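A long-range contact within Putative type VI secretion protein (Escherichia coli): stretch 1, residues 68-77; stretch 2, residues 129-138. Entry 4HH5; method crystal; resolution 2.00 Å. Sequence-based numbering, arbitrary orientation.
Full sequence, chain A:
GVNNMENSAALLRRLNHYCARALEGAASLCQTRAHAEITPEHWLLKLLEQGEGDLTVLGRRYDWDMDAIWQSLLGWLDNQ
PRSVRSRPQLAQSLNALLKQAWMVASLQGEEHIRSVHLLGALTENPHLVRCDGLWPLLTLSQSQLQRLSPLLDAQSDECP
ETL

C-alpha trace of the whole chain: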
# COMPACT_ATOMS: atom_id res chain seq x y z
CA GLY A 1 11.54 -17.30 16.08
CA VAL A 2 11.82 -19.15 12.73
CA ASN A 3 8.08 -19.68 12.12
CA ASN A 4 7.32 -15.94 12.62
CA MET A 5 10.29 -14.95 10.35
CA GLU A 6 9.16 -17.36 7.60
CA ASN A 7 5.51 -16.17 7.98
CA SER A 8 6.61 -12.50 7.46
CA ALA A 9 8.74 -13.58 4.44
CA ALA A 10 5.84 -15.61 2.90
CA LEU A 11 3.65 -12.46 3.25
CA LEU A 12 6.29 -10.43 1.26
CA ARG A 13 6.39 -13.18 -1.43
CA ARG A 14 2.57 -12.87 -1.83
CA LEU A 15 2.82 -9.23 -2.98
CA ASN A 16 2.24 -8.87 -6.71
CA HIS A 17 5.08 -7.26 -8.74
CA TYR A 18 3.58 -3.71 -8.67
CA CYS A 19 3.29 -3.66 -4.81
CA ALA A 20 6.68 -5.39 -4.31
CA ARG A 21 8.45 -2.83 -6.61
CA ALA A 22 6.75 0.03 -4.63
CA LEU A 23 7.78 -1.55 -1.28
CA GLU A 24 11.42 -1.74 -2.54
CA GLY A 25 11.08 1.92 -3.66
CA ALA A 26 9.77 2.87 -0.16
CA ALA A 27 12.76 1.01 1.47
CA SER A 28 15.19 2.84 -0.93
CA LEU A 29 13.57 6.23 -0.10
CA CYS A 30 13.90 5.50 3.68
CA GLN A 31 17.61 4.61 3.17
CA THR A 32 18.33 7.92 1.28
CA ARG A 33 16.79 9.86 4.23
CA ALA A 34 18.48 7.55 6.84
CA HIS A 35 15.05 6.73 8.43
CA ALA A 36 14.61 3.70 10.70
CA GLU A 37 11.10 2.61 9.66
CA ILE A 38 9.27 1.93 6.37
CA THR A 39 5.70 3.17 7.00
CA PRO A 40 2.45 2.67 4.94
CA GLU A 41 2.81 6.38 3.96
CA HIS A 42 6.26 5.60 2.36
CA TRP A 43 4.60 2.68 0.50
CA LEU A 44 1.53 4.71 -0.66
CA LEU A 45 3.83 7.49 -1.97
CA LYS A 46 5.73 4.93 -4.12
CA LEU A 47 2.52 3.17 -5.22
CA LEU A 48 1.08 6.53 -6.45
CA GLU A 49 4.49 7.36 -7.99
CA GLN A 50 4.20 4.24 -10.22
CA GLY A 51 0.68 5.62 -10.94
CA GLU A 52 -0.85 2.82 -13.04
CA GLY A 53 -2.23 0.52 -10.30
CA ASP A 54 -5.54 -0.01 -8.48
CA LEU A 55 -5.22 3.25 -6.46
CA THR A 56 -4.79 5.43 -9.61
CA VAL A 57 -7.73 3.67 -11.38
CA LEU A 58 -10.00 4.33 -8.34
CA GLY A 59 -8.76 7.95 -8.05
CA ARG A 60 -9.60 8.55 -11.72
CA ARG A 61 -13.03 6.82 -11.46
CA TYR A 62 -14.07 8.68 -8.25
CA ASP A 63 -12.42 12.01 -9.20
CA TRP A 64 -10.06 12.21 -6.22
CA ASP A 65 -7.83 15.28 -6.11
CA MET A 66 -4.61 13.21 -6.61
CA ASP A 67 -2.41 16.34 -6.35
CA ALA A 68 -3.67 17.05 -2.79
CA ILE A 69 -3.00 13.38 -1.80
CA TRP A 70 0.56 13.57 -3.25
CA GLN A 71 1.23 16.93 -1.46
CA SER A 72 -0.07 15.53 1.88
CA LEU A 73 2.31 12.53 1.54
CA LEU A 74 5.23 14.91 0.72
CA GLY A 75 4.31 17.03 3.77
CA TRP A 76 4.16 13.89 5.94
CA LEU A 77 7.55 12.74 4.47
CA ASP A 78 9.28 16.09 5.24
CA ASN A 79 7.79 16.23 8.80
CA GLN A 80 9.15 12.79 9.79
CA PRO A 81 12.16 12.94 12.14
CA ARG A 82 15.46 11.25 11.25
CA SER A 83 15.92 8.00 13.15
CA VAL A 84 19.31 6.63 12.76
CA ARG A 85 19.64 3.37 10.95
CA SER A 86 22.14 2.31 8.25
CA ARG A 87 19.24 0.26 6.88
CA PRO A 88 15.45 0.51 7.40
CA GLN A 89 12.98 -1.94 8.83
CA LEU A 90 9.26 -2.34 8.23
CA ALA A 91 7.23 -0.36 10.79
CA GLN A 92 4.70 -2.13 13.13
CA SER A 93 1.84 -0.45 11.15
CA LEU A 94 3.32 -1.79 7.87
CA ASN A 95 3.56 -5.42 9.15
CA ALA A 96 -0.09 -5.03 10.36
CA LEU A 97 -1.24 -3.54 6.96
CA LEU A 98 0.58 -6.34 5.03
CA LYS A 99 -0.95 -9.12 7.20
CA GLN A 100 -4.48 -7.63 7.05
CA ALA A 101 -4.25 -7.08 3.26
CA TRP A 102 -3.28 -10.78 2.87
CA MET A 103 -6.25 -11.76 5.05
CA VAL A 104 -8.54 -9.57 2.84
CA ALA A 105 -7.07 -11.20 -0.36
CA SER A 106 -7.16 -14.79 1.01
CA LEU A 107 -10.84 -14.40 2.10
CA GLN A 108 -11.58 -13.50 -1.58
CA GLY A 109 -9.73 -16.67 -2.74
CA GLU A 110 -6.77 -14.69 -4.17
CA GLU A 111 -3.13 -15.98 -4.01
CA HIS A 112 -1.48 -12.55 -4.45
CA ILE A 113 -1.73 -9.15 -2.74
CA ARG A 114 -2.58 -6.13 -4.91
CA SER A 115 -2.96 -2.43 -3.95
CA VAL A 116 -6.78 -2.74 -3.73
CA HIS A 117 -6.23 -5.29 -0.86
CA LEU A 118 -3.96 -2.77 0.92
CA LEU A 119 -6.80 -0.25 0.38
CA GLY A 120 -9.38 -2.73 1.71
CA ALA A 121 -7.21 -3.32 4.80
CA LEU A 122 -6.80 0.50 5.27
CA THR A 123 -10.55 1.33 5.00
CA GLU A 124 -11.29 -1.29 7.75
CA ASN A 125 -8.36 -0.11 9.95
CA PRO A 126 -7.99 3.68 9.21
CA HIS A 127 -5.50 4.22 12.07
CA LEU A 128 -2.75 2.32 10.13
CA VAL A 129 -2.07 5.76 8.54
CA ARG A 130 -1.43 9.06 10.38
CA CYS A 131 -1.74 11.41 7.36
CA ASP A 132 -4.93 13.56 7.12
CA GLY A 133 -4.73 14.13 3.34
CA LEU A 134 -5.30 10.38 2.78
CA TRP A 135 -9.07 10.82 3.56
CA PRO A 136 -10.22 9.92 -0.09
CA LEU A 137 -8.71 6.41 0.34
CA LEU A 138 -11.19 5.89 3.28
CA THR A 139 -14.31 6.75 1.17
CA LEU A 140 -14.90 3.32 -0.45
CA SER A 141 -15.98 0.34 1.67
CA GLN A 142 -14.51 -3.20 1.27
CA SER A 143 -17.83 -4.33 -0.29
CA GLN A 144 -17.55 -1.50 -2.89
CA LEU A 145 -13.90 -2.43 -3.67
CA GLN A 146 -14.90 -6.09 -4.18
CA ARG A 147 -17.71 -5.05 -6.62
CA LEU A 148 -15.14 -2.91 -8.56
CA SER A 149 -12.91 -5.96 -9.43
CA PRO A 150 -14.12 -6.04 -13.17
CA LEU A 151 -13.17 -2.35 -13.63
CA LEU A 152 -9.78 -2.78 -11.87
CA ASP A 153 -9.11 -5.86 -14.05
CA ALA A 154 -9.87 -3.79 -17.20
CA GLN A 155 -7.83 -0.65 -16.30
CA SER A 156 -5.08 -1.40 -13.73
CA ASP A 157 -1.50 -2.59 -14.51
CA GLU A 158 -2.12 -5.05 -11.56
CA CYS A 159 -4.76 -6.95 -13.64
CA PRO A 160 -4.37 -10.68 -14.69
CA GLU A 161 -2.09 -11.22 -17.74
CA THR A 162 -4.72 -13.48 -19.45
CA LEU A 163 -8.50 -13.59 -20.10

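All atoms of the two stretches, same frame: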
# COMPACT_ATOMS: atom_id res chain seq x y z
N ALA A 68 -3.55 16.80 -4.23
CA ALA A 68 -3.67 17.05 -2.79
C ALA A 68 -3.19 15.83 -1.98
O ALA A 68 -2.54 16.01 -0.95
CB ALA A 68 -5.08 17.43 -2.42
N ILE A 69 -3.46 14.60 -2.47
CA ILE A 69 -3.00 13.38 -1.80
C ILE A 69 -1.48 13.32 -1.85
O ILE A 69 -0.85 13.04 -0.83
CB ILE A 69 -3.65 12.09 -2.39
CG1 ILE A 69 -5.20 12.13 -2.29
CG2 ILE A 69 -3.09 10.84 -1.69
CD1 ILE A 69 -5.93 11.06 -3.11
N TRP A 70 -0.89 13.57 -3.04
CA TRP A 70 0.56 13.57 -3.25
C TRP A 70 1.23 14.61 -2.33
O TRP A 70 2.21 14.27 -1.67
CB TRP A 70 0.91 13.85 -4.73
CG TRP A 70 2.38 13.93 -4.98
CD1 TRP A 70 3.13 15.06 -5.14
CD2 TRP A 70 3.30 12.83 -4.99
NE1 TRP A 70 4.46 14.73 -5.29
CE2 TRP A 70 4.59 13.37 -5.20
CE3 TRP A 70 3.16 11.44 -4.86
CZ2 TRP A 70 5.74 12.56 -5.27
CZ3 TRP A 70 4.29 10.64 -4.97
CH2 TRP A 70 5.56 11.20 -5.17
N GLN A 71 0.70 15.84 -2.30
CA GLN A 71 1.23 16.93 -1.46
C GLN A 71 1.18 16.61 0.03
O GLN A 71 2.11 16.94 0.76
CB GLN A 71 0.52 18.26 -1.76
CG GLN A 71 0.92 18.91 -3.09
CD GLN A 71 2.37 19.31 -3.18
OE1 GLN A 71 2.97 19.84 -2.23
NE2 GLN A 71 2.97 19.09 -4.34
N SER A 72 0.10 15.94 0.48
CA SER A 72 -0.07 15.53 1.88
C SER A 72 0.99 14.50 2.26
O SER A 72 1.55 14.59 3.36
CB SER A 72 -1.47 14.94 2.08
OG SER A 72 -2.45 15.92 1.77
N LEU A 73 1.29 13.56 1.34
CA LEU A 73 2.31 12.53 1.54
C LEU A 73 3.70 13.15 1.57
O LEU A 73 4.51 12.74 2.41
CB LEU A 73 2.21 11.40 0.50
CG LEU A 73 1.04 10.42 0.69
CD1 LEU A 73 0.85 9.58 -0.56
CD2 LEU A 73 1.25 9.51 1.90
N LEU A 74 3.96 14.18 0.73
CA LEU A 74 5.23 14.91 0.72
C LEU A 74 5.43 15.65 2.04
O LEU A 74 6.54 15.67 2.57
CB LEU A 74 5.29 15.94 -0.41
CG LEU A 74 5.62 15.47 -1.81
CD1 LEU A 74 5.82 16.66 -2.70
CD2 LEU A 74 6.88 14.62 -1.84
N GLY A 75 4.35 16.28 2.52
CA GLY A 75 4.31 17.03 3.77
C GLY A 75 4.60 16.11 4.94
O GLY A 75 5.41 16.45 5.81
N TRP A 76 3.96 14.93 4.94
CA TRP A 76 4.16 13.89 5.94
C TRP A 76 5.62 13.41 5.91
O TRP A 76 6.22 13.26 6.96
CB TRP A 76 3.19 12.72 5.71
CG TRP A 76 3.36 11.60 6.70
CD1 TRP A 76 2.67 11.42 7.86
CD2 TRP A 76 4.32 10.54 6.63
NE1 TRP A 76 3.13 10.30 8.51
CE2 TRP A 76 4.16 9.75 7.78
CE3 TRP A 76 5.33 10.19 5.70
CZ2 TRP A 76 4.94 8.62 8.03
CZ3 TRP A 76 6.13 9.09 5.97
CH2 TRP A 76 5.92 8.31 7.11
N LEU A 77 6.17 13.20 4.70
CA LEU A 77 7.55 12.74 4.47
C LEU A 77 8.58 13.73 5.05
O LEU A 77 9.50 13.32 5.76
CB LEU A 77 7.79 12.54 2.96
CG LEU A 77 9.09 11.86 2.53
CD1 LEU A 77 9.04 10.36 2.79
CD2 LEU A 77 9.38 12.13 1.05
N VAL A 129 -2.67 4.55 9.10
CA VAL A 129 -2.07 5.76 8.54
C VAL A 129 -2.31 6.93 9.49
O VAL A 129 -3.36 6.98 10.14
CB VAL A 129 -2.50 6.11 7.08
CG1 VAL A 129 -1.88 5.15 6.07
CG2 VAL A 129 -4.02 6.21 6.92
N ARG A 130 -1.34 7.84 9.58
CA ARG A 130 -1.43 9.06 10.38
C ARG A 130 -1.11 10.24 9.46
O ARG A 130 -0.16 11.00 9.69
CB ARG A 130 -0.46 8.99 11.56
N CYS A 131 -1.88 10.36 8.37
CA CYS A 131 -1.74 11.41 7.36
C CYS A 131 -3.14 11.83 6.92
O CYS A 131 -3.82 11.08 6.22
CB CYS A 131 -0.89 10.93 6.19
SG CYS A 131 -0.68 12.16 4.88
N ASP A 132 -3.59 13.02 7.38
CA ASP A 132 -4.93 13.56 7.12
C ASP A 132 -5.38 13.65 5.67
O ASP A 132 -6.55 13.41 5.39
CB ASP A 132 -5.13 14.91 7.83
CG ASP A 132 -5.63 14.75 9.24
OD1 ASP A 132 -4.81 14.47 10.14
OD2 ASP A 132 -6.86 14.86 9.45
N GLY A 133 -4.46 14.00 4.77
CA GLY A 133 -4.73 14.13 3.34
C GLY A 133 -5.05 12.83 2.62
O GLY A 133 -5.35 12.85 1.42
N LEU A 134 -4.98 11.69 3.34
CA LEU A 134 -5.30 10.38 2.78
C LEU A 134 -6.80 10.04 2.93
O LEU A 134 -7.21 8.93 2.58
CB LEU A 134 -4.41 9.28 3.39
CG LEU A 134 -2.92 9.29 3.02
CD1 LEU A 134 -2.17 8.26 3.82
CD2 LEU A 134 -2.71 8.98 1.54
N TRP A 135 -7.62 11.01 3.40
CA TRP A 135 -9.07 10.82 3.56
C TRP A 135 -9.82 10.24 2.33
O TRP A 135 -10.72 9.42 2.56
CB TRP A 135 -9.76 12.09 4.13
CG TRP A 135 -9.78 13.25 3.19
CD1 TRP A 135 -8.90 14.29 3.15
CD2 TRP A 135 -10.72 13.48 2.12
NE1 TRP A 135 -9.23 15.15 2.12
CE2 TRP A 135 -10.33 14.66 1.46
CE3 TRP A 135 -11.83 12.75 1.63
CZ2 TRP A 135 -11.01 15.15 0.34
CZ3 TRP A 135 -12.49 13.23 0.50
CH2 TRP A 135 -12.08 14.42 -0.12
N PRO A 136 -9.47 10.54 1.03
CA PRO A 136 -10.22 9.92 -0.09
C PRO A 136 -10.12 8.40 -0.15
O PRO A 136 -11.06 7.73 -0.58
CB PRO A 136 -9.59 10.56 -1.34
CG PRO A 136 -8.97 11.85 -0.84
CD PRO A 136 -8.44 11.47 0.51
N LEU A 137 -8.98 7.85 0.30
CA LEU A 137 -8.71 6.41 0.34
C LEU A 137 -9.66 5.69 1.32
O LEU A 137 -9.87 4.49 1.19
CB LEU A 137 -7.23 6.19 0.75
CG LEU A 137 -6.16 6.37 -0.35
CD1 LEU A 137 -5.92 7.84 -0.69
CD2 LEU A 137 -4.84 5.76 0.07
N LEU A 138 -10.25 6.43 2.27
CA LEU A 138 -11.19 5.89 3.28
C LEU A 138 -12.66 6.00 2.86
O LEU A 138 -13.54 5.60 3.63
CB LEU A 138 -10.95 6.58 4.64
CG LEU A 138 -9.51 6.62 5.18
CD1 LEU A 138 -9.44 7.38 6.49
CD2 LEU A 138 -8.93 5.21 5.34

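The tightest point of this contact is a place where a side chain is absent: Gly133 lies directly against the helix of residues 68-77, its CA 5.1 Å from the CA of Ser72 and 3.3 Å from Ser72 OG. A CB built in ideal geometry on Gly133 would point toward the helix and fall 1.8 Å from Ser72 OG, a clear clash, so glycine is what allows the backbone to come this close. Ser72 fits the other half of the arrangement. Its CB points toward the second stretch, but the m rotamer folds the hydroxyl back along its own helix, where OG donates a hydrogen bond to Ala68 O at 2.7 Å. The polar group is thereby satisfied within the helix, and its meeting with Gly133 is a matter of packing.

No hydrogen bond links the two stretches among the modelled atoms, and the 390 Å² they bury is held mainly by apolar contact. Ile69 has the largest share on the helix, with 76 Å² covered. Its CA-to-CB bond runs sideways, yet the m, t conformation brings the end of the side chain nearer the other stretch: CD1 packs at 3.9 Å from Pro136 CG and at 4.0 Å from Leu137 CD1, while CG2 lies 3.7 Å from Leu134 CD2. A branched aliphatic side chain can thus touch three apolar residues of the 3-10 segment at once. Leu134 CD2 also meets Leu73 CD2 at 4.0 Å, one helical turn beyond Ile69. Ile69, Leu73, Leu134, Pro136 and Leu137 are all buried, as suits side chains with no polar group to satisfy.

Cys131 precedes the 3-10 segment and points its side chain toward the helix in the t rotamer. Its SG approaches Ser72 O at 3.6 Å and Leu73 CD2 at 4.4 Å, a small, polarizable group accommodated beside the helix backbone. Ser72 O already accepts the helical hydrogen bond from Trp76 N, 2.9 Å away.

Trp76 extends the contact by another turn. From its t rotamer the indole reaches the loop, with CD1 4.0 Å from Cys131 CB; Cys131 SG sits 5.2 Å from the centroid of the five-membered ring, CG, CD1, NE1, CE2 and CD2, in an oblique sulfur-aromatic approach. The edge of the ring meets the backbone instead, CD1 lying 3.4 Å from Arg130 O, near the ring plane. Arg130 is modelled only to CB, so any contribution from the rest of its side chain remains unknown.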